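Local coordinates for HNH nuclease domain-containing protein (Streptomyces coelicolor, PDB 5ZMO) that binds phosphorothioated DNA through its sulfur-binding domain, the part given here, and probably acts as a type IV restriction endonuclease, at residues A58-Q66 against P149-G157; G73-L81 against R102-N110. All blocks are in the same frame, centred on the assembly; numbering follows the deposited sequence. Where two conformers were deposited one is given.

In the fold
Both contacts tie consecutive helices of the sulfur-binding domain to later parts of the chain. Contact 1 joins the end of helix 50-63 to the short helix 152-155. Contact 2 joins helix 70-83 to strand 103-104 and the start of helix 106-112. The two helices lean on each other: A58 and M61 of contact 1 pack on V74 of contact 2. Contact centres are about 20 Å apart. Contact 1 is partly buried, with a leucine and aromatic centre and a charged outer edge. Contact 2 is buried between the segments and has no direct hydrogen bond across them; R102, R103 and Y76 bond to the bound DNA, while a water links R75 to P104.

Contact 1 of 2, residues A58-Q66 against P149-G157; sequences APLMEKYGQ and PAGLLEDFG
The C-terminal end of helix 50-63 and the residues just after it pack here against the chain's last helix, 152-155, which follows a type II beta turn from P149 to L152. Y64 is the centre of the contact. Its hydroxyl OH gives a hydrogen bond of 2.8 Å to D155 OD2. The hydroxyl meets OD2 from above the carboxylate plane, 47° out of it. Around the ring, L152 CG lies over one face and K63 CG over the opposite one, while CB of P149 sits at the edge, 3.7 Å from Y64 CE1. F156 turns its edge toward the face of Y64 in an offset edge-to-face pair, with planes at 62°. L60 CD1 lies over the F156 face, a CH-pi contact 4.1 Å from the ring centroid. With L60 CG anti to the carbonyl carbon (chi1 -49°), the two branches divide: CD1 goes to F156 and CD2 to D155 CB. F156 also touches V31 and L34 of helix 28-41, which joins this pair to the interior. A phenylalanine in place of Y64 would probably leave D155 OD2 without its hydroxyl donor, with only the long K63 salt bridge across the contact. G151, the N-cap of the short helix, passes close to this hydroxyl; a CB there would clash with Y64 OH. The outer edge is polar. K63 runs out extended over the tyrosine, and its NZ makes a long salt bridge to D155 OD2, at 4.0 Å.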
loop_
_atom_site.group_PDB
_atom_site.type_symbol
_atom_site.label_atom_id
_atom_site.label_comp_id
_atom_site.label_asym_id
_atom_site.label_seq_id
_atom_site.Cartn_x
_atom_site.Cartn_y
_atom_site.Cartn_z
ATOM N N ALA A 58 4.932 -3.235 8.221
ATOM C CA ALA A 58 6.383 -3.519 8.309
ATOM C C ALA A 58 6.717 -5.024 8.289
ATOM O O ALA A 58 7.650 -5.465 7.574
ATOM C CB ALA A 58 7.036 -2.819 9.533
ATOM N N PRO A 59 6.037 -5.823 9.127
ATOM C CA PRO A 59 6.370 -7.243 9.077
ATOM C C PRO A 59 5.964 -7.951 7.791
ATOM O O PRO A 59 6.628 -8.913 7.423
ATOM C CB PRO A 59 5.488 -7.886 10.200
ATOM C CG PRO A 59 4.727 -6.808 10.825
ATOM C CD PRO A 59 5.041 -5.488 10.184
ATOM N N LEU A 60 4.927 -7.470 7.108
ATOM C CA LEU A 60 4.601 -7.975 5.744
ATOM C C LEU A 60 5.633 -7.601 4.683
ATOM O O LEU A 60 5.927 -8.386 3.759
ATOM C CB LEU A 60 3.225 -7.531 5.278
ATOM C CG LEU A 60 2.076 -7.737 6.221
ATOM C CD1 LEU A 60 0.804 -7.029 5.733
ATOM C CD2 LEU A 60 1.803 -9.261 6.396
ATOM N N MET A 61 6.138 -6.390 4.799
ATOM C CA MET A 61 7.249 -5.876 3.961
ATOM C C MET A 61 8.476 -6.796 4.105
ATOM O O MET A 61 9.147 -7.173 3.100
ATOM C CB MET A 61 7.597 -4.456 4.421
ATOM C CG MET A 61 7.997 -3.404 3.425
ATOM S SD MET A 61 7.023 -3.326 1.949
ATOM C CE MET A 61 5.757 -2.102 2.230
ATOM N N GLU A 62 8.805 -7.170 5.339
ATOM C CA GLU A 62 9.902 -8.100 5.590
ATOM C C GLU A 62 9.638 -9.514 5.104
ATOM O O GLU A 62 10.504 -10.130 4.445
ATOM C CB GLU A 62 10.238 -8.082 7.104
ATOM C CG GLU A 62 10.802 -6.786 7.583
ATOM C CD GLU A 62 10.595 -6.513 9.075
ATOM O OE1 GLU A 62 11.208 -5.504 9.504
ATOM O OE2 GLU A 62 9.876 -7.331 9.736
ATOM N N LYS A 63 8.478 -10.073 5.444
ATOM C CA LYS A 63 8.195 -11.440 5.085
ATOM C C LYS A 63 7.949 -11.631 3.571
ATOM O O LYS A 63 8.586 -12.469 2.922
ATOM C CB LYS A 63 7.005 -11.936 5.928
ATOM C CG LYS A 63 6.650 -13.364 5.633
ATOM C CD LYS A 63 5.670 -13.932 6.633
ATOM C CE LYS A 63 5.470 -15.393 6.292
ATOM N NZ LYS A 63 4.695 -16.035 7.363
ATOM N N TYR A 64 7.044 -10.844 2.997
ATOM C CA TYR A 64 6.600 -11.038 1.587
ATOM C C TYR A 64 7.302 -10.109 0.588
ATOM O O TYR A 64 7.404 -10.411 -0.586
ATOM C CB TYR A 64 5.127 -10.858 1.477
ATOM C CG TYR A 64 4.404 -11.848 2.302
ATOM C CD1 TYR A 64 4.347 -13.186 1.932
ATOM C CD2 TYR A 64 3.884 -11.508 3.502
ATOM C CE1 TYR A 64 3.702 -14.147 2.765
ATOM C CE2 TYR A 64 3.279 -12.418 4.315
ATOM C CZ TYR A 64 3.163 -13.751 3.936
ATOM O OH TYR A 64 2.531 -14.612 4.834
ATOM N N GLY A 65 7.766 -8.970 1.058
ATOM C CA GLY A 65 8.392 -7.939 0.196
ATOM C C GLY A 65 9.912 -7.965 0.048
ATOM O O GLY A 65 10.465 -7.053 -0.583
ATOM N N GLN A 66 10.602 -8.914 0.691
ATOM C CA GLN A 66 12.101 -8.988 0.574
ATOM C C GLN A 66 12.843 -7.765 1.067
ATOM O O GLN A 66 13.931 -7.429 0.536
ATOM C CB GLN A 66 12.564 -9.189 -0.899
ATOM C CG GLN A 66 11.756 -10.133 -1.743
ATOM C CD GLN A 66 12.398 -10.447 -3.096
ATOM O OE1 GLN A 66 12.991 -9.584 -3.771
ATOM N NE2 GLN A 66 12.253 -11.693 -3.510
ATOM N N PRO A 149 3.027 -17.240 -1.979
ATOM C CA PRO A 149 3.505 -17.686 -0.700
ATOM C C PRO A 149 2.425 -18.195 0.245
ATOM O O PRO A 149 1.360 -17.561 0.346
ATOM C CB PRO A 149 4.137 -16.431 -0.125
ATOM C CG PRO A 149 4.419 -15.551 -1.280
ATOM C CD PRO A 149 3.405 -15.848 -2.276
ATOM N N ALA A 150 2.682 -19.313 0.949
ATOM C CA ALA A 150 1.746 -19.736 1.996
ATOM C C ALA A 150 1.688 -18.607 3.025
ATOM O O ALA A 150 2.703 -17.981 3.407
ATOM C CB ALA A 150 2.125 -21.066 2.660
ATOM N N GLY A 151 0.465 -18.347 3.444
ATOM C CA GLY A 151 0.217 -17.324 4.407
ATOM C C GLY A 151 -0.132 -15.987 3.816
ATOM O O GLY A 151 -0.624 -15.125 4.550
ATOM N N LEU A 152 0.137 -15.756 2.543
ATOM C CA LEU A 152 -0.012 -14.370 2.032
ATOM C C LEU A 152 -1.474 -13.931 2.099
ATOM O O LEU A 152 -1.785 -12.865 2.624
ATOM C CB LEU A 152 0.492 -14.243 0.604
ATOM C CG LEU A 152 0.535 -12.796 0.088
ATOM C CD1 LEU A 152 1.771 -12.563 -0.765
ATOM C CD2 LEU A 152 -0.721 -12.441 -0.694
ATOM N N LEU A 153 -2.380 -14.752 1.596
ATOM C CA LEU A 153 -3.792 -14.358 1.590
ATOM C C LEU A 153 -4.325 -14.079 2.971
ATOM O O LEU A 153 -4.916 -13.006 3.186
ATOM C CB LEU A 153 -4.654 -15.416 0.878
ATOM C CG LEU A 153 -4.879 -15.292 -0.628
ATOM C CD1 LEU A 153 -3.712 -14.683 -1.361
ATOM C CD2 LEU A 153 -5.358 -16.606 -1.255
ATOM N N GLU A 154 -4.058 -14.974 3.924
ATOM C CA GLU A 154 -4.443 -14.745 5.312
ATOM C C GLU A 154 -3.802 -13.491 5.886
ATOM O O GLU A 154 -4.481 -12.699 6.550
ATOM C CB GLU A 154 -4.153 -15.960 6.210
ATOM C CG GLU A 154 -5.206 -17.049 6.137
ATOM C CD GLU A 154 -6.604 -16.581 6.596
ATOM O OE1 GLU A 154 -7.607 -17.167 6.110
ATOM O OE2 GLU A 154 -6.702 -15.633 7.423
ATOM N N ASP A 155 -2.519 -13.280 5.625
ATOM C CA ASP A 155 -1.800 -12.188 6.298
ATOM C C ASP A 155 -2.214 -10.815 5.763
ATOM O O ASP A 155 -2.148 -9.797 6.493
ATOM C CB ASP A 155 -0.276 -12.357 6.238
ATOM C CG ASP A 155 0.258 -13.383 7.281
ATOM O OD1 ASP A 155 -0.558 -13.891 8.102
ATOM O OD2 ASP A 155 1.475 -13.670 7.263
ATOM N N PHE A 156 -2.674 -10.798 4.525
ATOM C CA PHE A 156 -3.196 -9.561 3.910
ATOM C C PHE A 156 -4.717 -9.384 4.063
ATOM O O PHE A 156 -5.262 -8.416 3.585
ATOM C CB PHE A 156 -2.795 -9.482 2.440
ATOM C CG PHE A 156 -1.374 -9.081 2.232
ATOM C CD1 PHE A 156 -0.362 -10.003 2.360
ATOM C CD2 PHE A 156 -1.014 -7.746 1.996
ATOM C CE1 PHE A 156 0.957 -9.653 2.180
ATOM C CE2 PHE A 156 0.316 -7.400 1.823
ATOM C CZ PHE A 156 1.306 -8.335 1.933
ATOM N N GLY A 157 -5.422 -10.329 4.693
ATOM C CA GLY A 157 -6.853 -10.303 4.791
ATOM C C GLY A 157 -7.662 -10.538 3.543
ATOM O O GLY A 157 -8.724 -9.995 3.392
#

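Contact 2 of 2, residues G73-L81 against R102-N110; sequences GVRYPFWAL and RRPTLESLN. With PO4 (phosphate ion), chain E; nucleotides of chain C; nucleotides of chain B.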
loop_
_atom_site.group_PDB
_atom_site.type_symbol
_atom_site.label_atom_id
_atom_site.label_comp_id
_atom_site.label_asym_id
_atom_site.label_seq_id
_atom_site.Cartn_x
_atom_site.Cartn_y
_atom_site.Cartn_z
ATOM N N GLY A 73 11.253 0.490 5.007
ATOM C CA GLY A 73 10.602 0.093 3.819
ATOM C C GLY A 73 9.257 0.747 3.600
ATOM O O GLY A 73 9.010 1.322 2.536
ATOM N N VAL A 74 8.348 0.624 4.583
ATOM C CA VAL A 74 6.957 1.146 4.451
ATOM C C VAL A 74 6.859 2.669 4.167
ATOM O O VAL A 74 5.880 3.117 3.505
ATOM C CB VAL A 74 6.007 0.953 5.680
ATOM C CG1 VAL A 74 4.564 0.997 5.195
ATOM C CG2 VAL A 74 6.136 -0.353 6.408
ATOM N N ARG A 75 7.808 3.462 4.669
ATOM C CA ARG A 75 7.760 4.896 4.538
ATOM C C ARG A 75 7.800 5.291 3.026
ATOM O O ARG A 75 7.144 6.282 2.652
ATOM C CB ARG A 75 8.823 5.606 5.357
ATOM C CG ARG A 75 10.216 5.358 4.913
ATOM C CD ARG A 75 11.175 5.698 6.023
ATOM N NE ARG A 75 12.533 5.529 5.560
ATOM C CZ ARG A 75 13.324 6.492 5.075
ATOM N NH1 ARG A 75 14.555 6.147 4.733
ATOM N NH2 ARG A 75 12.934 7.736 4.960
ATOM N N TYR A 76 8.495 4.509 2.188
ATOM C CA TYR A 76 8.656 4.859 0.747
ATOM C C TYR A 76 7.297 4.870 -0.012
ATOM O O TYR A 76 6.923 5.908 -0.512
ATOM C CB TYR A 76 9.659 3.988 0.075
ATOM C CG TYR A 76 11.087 4.321 0.511
ATOM C CD1 TYR A 76 11.649 5.550 0.206
ATOM C CD2 TYR A 76 11.848 3.391 1.197
ATOM C CE1 TYR A 76 12.934 5.834 0.563
ATOM C CE2 TYR A 76 13.107 3.700 1.673
ATOM C CZ TYR A 76 13.658 4.912 1.325
ATOM O OH TYR A 76 14.947 5.232 1.713
ATOM N N PRO A 77 6.523 3.772 0.040
ATOM C CA PRO A 77 5.195 3.747 -0.669
ATOM C C PRO A 77 4.143 4.589 0.049
ATOM O O PRO A 77 3.230 5.077 -0.593
ATOM C CB PRO A 77 4.808 2.259 -0.684
ATOM C CG PRO A 77 5.560 1.694 0.491
ATOM C CD PRO A 77 6.901 2.442 0.548
ATOM N N PHE A 78 4.272 4.746 1.363
ATOM C CA PHE A 78 3.347 5.552 2.175
ATOM C C PHE A 78 3.243 6.955 1.645
ATOM O O PHE A 78 2.192 7.576 1.724
ATOM C CB PHE A 78 3.775 5.532 3.623
ATOM C CG PHE A 78 2.821 6.167 4.561
ATOM C CD1 PHE A 78 1.752 5.434 5.066
ATOM C CD2 PHE A 78 2.976 7.488 4.938
ATOM C CE1 PHE A 78 0.885 6.016 5.981
ATOM C CE2 PHE A 78 2.118 8.075 5.818
ATOM C CZ PHE A 78 1.034 7.331 6.337
ATOM N N TRP A 79 4.348 7.441 1.104
ATOM C CA TRP A 79 4.375 8.724 0.386
ATOM C C TRP A 79 4.262 8.664 -1.106
ATOM O O TRP A 79 3.472 9.405 -1.705
ATOM C CB TRP A 79 5.717 9.411 0.733
ATOM C CG TRP A 79 5.815 10.858 0.207
ATOM C CD1 TRP A 79 6.646 11.290 -0.797
ATOM C CD2 TRP A 79 5.197 12.014 0.737
ATOM N NE1 TRP A 79 6.475 12.629 -0.993
ATOM C CE2 TRP A 79 5.650 13.121 -0.040
ATOM C CE3 TRP A 79 4.294 12.244 1.757
ATOM C CZ2 TRP A 79 5.212 14.399 0.182
ATOM C CZ3 TRP A 79 3.861 13.547 1.982
ATOM C CH2 TRP A 79 4.328 14.589 1.197
ATOM N N ALA A 80 4.952 7.726 -1.739
ATOM C CA ALA A 80 5.040 7.645 -3.198
ATOM C C ALA A 80 3.747 7.304 -3.879
ATOM O O ALA A 80 3.527 7.718 -4.999
ATOM C CB ALA A 80 6.085 6.671 -3.632
ATOM N N LEU A 81 2.887 6.528 -3.224
ATOM C CA LEU A 81 1.568 6.278 -3.791
ATOM C C LEU A 81 0.676 7.543 -4.037
ATOM O O LEU A 81 -0.272 7.522 -4.871
ATOM C CB LEU A 81 0.822 5.292 -2.911
ATOM C CG LEU A 81 0.777 3.776 -3.109
ATOM C CD1 LEU A 81 1.160 3.174 -4.449
ATOM C CD2 LEU A 81 0.998 2.934 -1.918
ATOM N N ARG A 102 11.992 14.669 -2.240
ATOM C CA ARG A 102 11.553 13.338 -2.622
ATOM C C ARG A 102 10.574 12.717 -1.606
ATOM O O ARG A 102 9.659 11.949 -1.993
ATOM C CB ARG A 102 12.746 12.410 -2.774
ATOM C CG ARG A 102 13.465 12.549 -4.076
ATOM C CD ARG A 102 14.596 11.603 -4.051
ATOM N NE ARG A 102 15.385 11.569 -5.245
ATOM C CZ ARG A 102 16.364 12.452 -5.532
ATOM N NH1 ARG A 102 16.562 13.523 -4.791
ATOM N NH2 ARG A 102 17.140 12.284 -6.605
ATOM N N ARG A 103 10.798 12.995 -0.322
ATOM C CA ARG A 103 10.073 12.277 0.774
ATOM C C ARG A 103 10.126 13.028 2.092
ATOM O O ARG A 103 11.057 13.797 2.342
ATOM C CB ARG A 103 10.691 10.862 0.958
ATOM C CG ARG A 103 12.107 10.896 1.595
ATOM C CD ARG A 103 12.929 9.615 1.549
ATOM N NE ARG A 103 13.628 9.514 0.312
ATOM C CZ ARG A 103 14.916 9.677 0.105
ATOM N NH1 ARG A 103 15.823 9.898 1.066
ATOM N NH2 ARG A 103 15.306 9.549 -1.113
ATOM N N PRO A 104 9.166 12.788 2.973
ATOM C CA PRO A 104 9.252 13.215 4.313
ATOM C C PRO A 104 10.300 12.429 5.105
ATOM O O PRO A 104 10.594 11.246 4.836
ATOM C CB PRO A 104 7.856 12.897 4.879
ATOM C CG PRO A 104 7.363 11.749 4.051
ATOM C CD PRO A 104 7.957 11.952 2.712
ATOM N N THR A 105 10.878 13.107 6.077
ATOM C CA THR A 105 11.819 12.417 6.985
ATOM C C THR A 105 11.010 11.442 7.816
ATOM O O THR A 105 9.852 11.711 8.170
ATOM C CB THR A 105 12.528 13.354 7.970
ATOM O OG1 THR A 105 11.534 14.053 8.735
ATOM C CG2 THR A 105 13.409 14.398 7.240
ATOM N N LEU A 106 11.656 10.321 8.167
ATOM C CA LEU A 106 11.056 9.404 9.127
ATOM C C LEU A 106 10.773 10.124 10.449
ATOM O O LEU A 106 9.760 9.853 11.110
ATOM C CB LEU A 106 11.939 8.182 9.373
ATOM C CG LEU A 106 11.375 7.114 10.306
ATOM C CD1 LEU A 106 10.071 6.621 9.729
ATOM C CD2 LEU A 106 12.256 5.884 10.352
ATOM N N GLU A 107 11.657 11.053 10.839
ATOM C CA GLU A 107 11.433 11.776 12.106
ATOM C C GLU A 107 10.107 12.591 12.109
ATOM O O GLU A 107 9.351 12.593 13.115
ATOM C CB GLU A 107 12.602 12.689 12.398
ATOM C CG GLU A 107 12.375 13.682 13.542
ATOM C CD GLU A 107 13.392 14.795 13.507
ATOM O OE1 GLU A 107 13.059 15.906 13.020
ATOM O OE2 GLU A 107 14.539 14.538 13.929
ATOM N N SER A 108 9.824 13.255 10.980
ATOM C CA SER A 108 8.599 14.070 10.833
ATOM C C SER A 108 7.371 13.203 10.653
ATOM O O SER A 108 6.306 13.585 11.124
ATOM C CB SER A 108 8.689 15.142 9.734
ATOM O OG SER A 108 8.603 14.681 8.356
ATOM N N LEU A 109 7.505 12.043 10.000
ATOM C CA LEU A 109 6.369 11.049 9.973
ATOM C C LEU A 109 6.032 10.593 11.362
ATOM O O LEU A 109 4.835 10.471 11.743
ATOM C CB LEU A 109 6.683 9.800 9.093
ATOM C CG LEU A 109 6.595 9.820 7.606
ATOM C CD1 LEU A 109 7.098 8.506 7.043
ATOM C CD2 LEU A 109 5.163 10.083 7.151
ATOM N N ASN A 110 7.068 10.284 12.157
ATOM C CA ASN A 110 6.812 9.790 13.507
ATOM C C ASN A 110 6.195 10.895 14.365
ATOM O O ASN A 110 5.259 10.650 15.127
ATOM C CB ASN A 110 8.105 9.200 14.147
ATOM C CG ASN A 110 8.438 7.757 13.651
ATOM O OD1 ASN A 110 7.607 6.992 13.117
ATOM N ND2 ASN A 110 9.669 7.377 13.858
HETATM P P PO4 E . 18.291 15.101 -8.528
HETATM O O1 PO4 E . 16.980 15.691 -8.014
HETATM O O2 PO4 E . 19.266 16.227 -8.767
HETATM O O3 PO4 E . 18.896 14.192 -7.476
HETATM O O4 PO4 E . 18.056 14.329 -9.840
ATOM P P DC C 2 15.279 10.647 8.347
ATOM O OP1 DC C 2 14.610 10.790 9.684
ATOM O OP2 DC C 2 14.453 10.239 7.226
ATOM O "O5'" DC C 2 16.249 11.863 7.921
ATOM C "C5'" DC C 2 17.174 12.501 8.868
ATOM C "C4'" DC C 2 18.331 13.269 8.242
ATOM O "O4'" DC C 2 19.506 12.449 7.990
ATOM C "C3'" DC C 2 18.101 14.035 6.944
ATOM O "O3'" DC C 2 18.930 15.203 6.896
ATOM C "C2'" DC C 2 18.690 13.122 5.883
ATOM C "C1'" DC C 2 19.854 12.447 6.590
ATOM N N1 DC C 2 20.042 11.033 6.202
ATOM C C2 DC C 2 21.248 10.577 5.636
ATOM O O2 DC C 2 22.142 11.403 5.344
ATOM N N3 DC C 2 21.395 9.250 5.392
ATOM C C4 DC C 2 20.422 8.394 5.738
ATOM N N4 DC C 2 20.593 7.099 5.479
ATOM C C5 DC C 2 19.197 8.836 6.309
ATOM C C6 DC C 2 19.056 10.145 6.535
ATOM P P DG B 3 8.396 8.925 -6.586
ATOM O OP1 DG B 3 7.181 8.963 -7.418
ATOM O OP2 DG B 3 8.558 9.848 -5.464
ATOM O "O5'" DG B 3 8.539 7.415 -6.123
ATOM C "C5'" DG B 3 8.496 6.296 -7.070
ATOM C "C4'" DG B 3 9.573 5.302 -6.694
ATOM O "O4'" DG B 3 10.879 5.837 -7.040
ATOM C "C3'" DG B 3 9.665 4.997 -5.191
ATOM O "O3'" DG B 3 10.208 3.682 -5.051
ATOM C "C2'" DG B 3 10.753 5.942 -4.716
ATOM C "C1'" DG B 3 11.721 5.837 -5.870
ATOM N N9 DG B 3 12.678 6.935 -6.004
ATOM C C8 DG B 3 12.496 8.254 -5.679
ATOM N N7 DG B 3 13.531 9.002 -5.981
ATOM C C5 DG B 3 14.441 8.122 -6.545
ATOM C C6 DG B 3 15.764 8.347 -7.026
ATOM O O6 DG B 3 16.375 9.418 -7.110
ATOM N N1 DG B 3 16.338 7.178 -7.509
ATOM C C2 DG B 3 15.747 5.933 -7.469
ATOM N N2 DG B 3 16.440 4.925 -8.016
ATOM N N3 DG B 3 14.514 5.717 -7.037
ATOM C C4 DG B 3 13.934 6.844 -6.574
ATOM P P DC B 5 15.624 -0.730 -1.966
ATOM O OP1 DC B 5 15.708 -2.083 -2.548
ATOM O OP2 DC B 5 15.441 -0.441 -0.544
ATOM O "O5'" DC B 5 16.928 0.085 -2.391
ATOM C "C5'" DC B 5 17.393 0.010 -3.733
ATOM C "C4'" DC B 5 18.801 0.551 -3.796
ATOM O "O4'" DC B 5 18.838 1.980 -3.612
ATOM C "C3'" DC B 5 19.775 -0.027 -2.771
ATOM O "O3'" DC B 5 21.037 -0.149 -3.470
ATOM C "C2'" DC B 5 19.847 1.065 -1.706
ATOM C "C1'" DC B 5 19.671 2.354 -2.503
ATOM N N1 DC B 5 19.027 3.501 -1.817
ATOM C C2 DC B 5 19.589 4.772 -1.872
ATOM O O2 DC B 5 20.720 4.918 -2.381
ATOM N N3 DC B 5 18.941 5.809 -1.289
ATOM C C4 DC B 5 17.779 5.602 -0.665
ATOM N N4 DC B 5 17.166 6.654 -0.125
ATOM C C5 DC B 5 17.166 4.322 -0.631
ATOM C C6 DC B 5 17.824 3.307 -1.192
HETATM O O HOH W 1 10.333 8.671 4.354
#
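R75, W79 and R103 have the most surface buried where helix 70-83 meets the two-stranded hairpin of 97-98 and 103-104 and the N-terminus of helix 106-112. This is part of the DNA-binding face of the sulfur-binding domain. W79 lies against the strand. P104 CD sits over one face of the indole, 3.5 Å from the centroid of the five-membered ring. R103 CA approaches over a face of the same ring as a second CH-pi contact. L95 and L97 also touch W79. R75 reaches across to helix 106-112, crossing L106 at about a right angle. R75 CB meets L109 CD1 at 3.8 Å, and its CD touches L106 CD1. CG stands between the backbone N and the carbonyl carbon (chi1 66°), and the extended chain carries the guanidinium past L106, where D72 forms a salt bridge with NH1. A water links R75 NH2 to P104 O, accepting from the first and donating to the second, so it bridges the segments. R103 lies beside Y76, pointing the same way, with NE at the tyrosine ring edge. The bend at chi3 (85°) turns its guanidinium to the DNA: one face lies against N4 of DC5 of chain B, and NH2 bonds to O6 of a modified base. Next to it, R102 hydrogen-bonds to the base of DG3 of chain B, consistent with base recognition. NE and NH2 both donate to O6, and NH2 also bonds to O3 of a phosphate ion, probably from the crystallisation liquor. Y76 OH accepts from N4 of DC5 of chain B. T105 caps helix 106-112 through OG1, which receives S108 N. The same helix start holds the DC2 phosphate of chain C: L106 N donates to OP2 at 3.0 Å, and E107 N to OP1 at 3.2 Å.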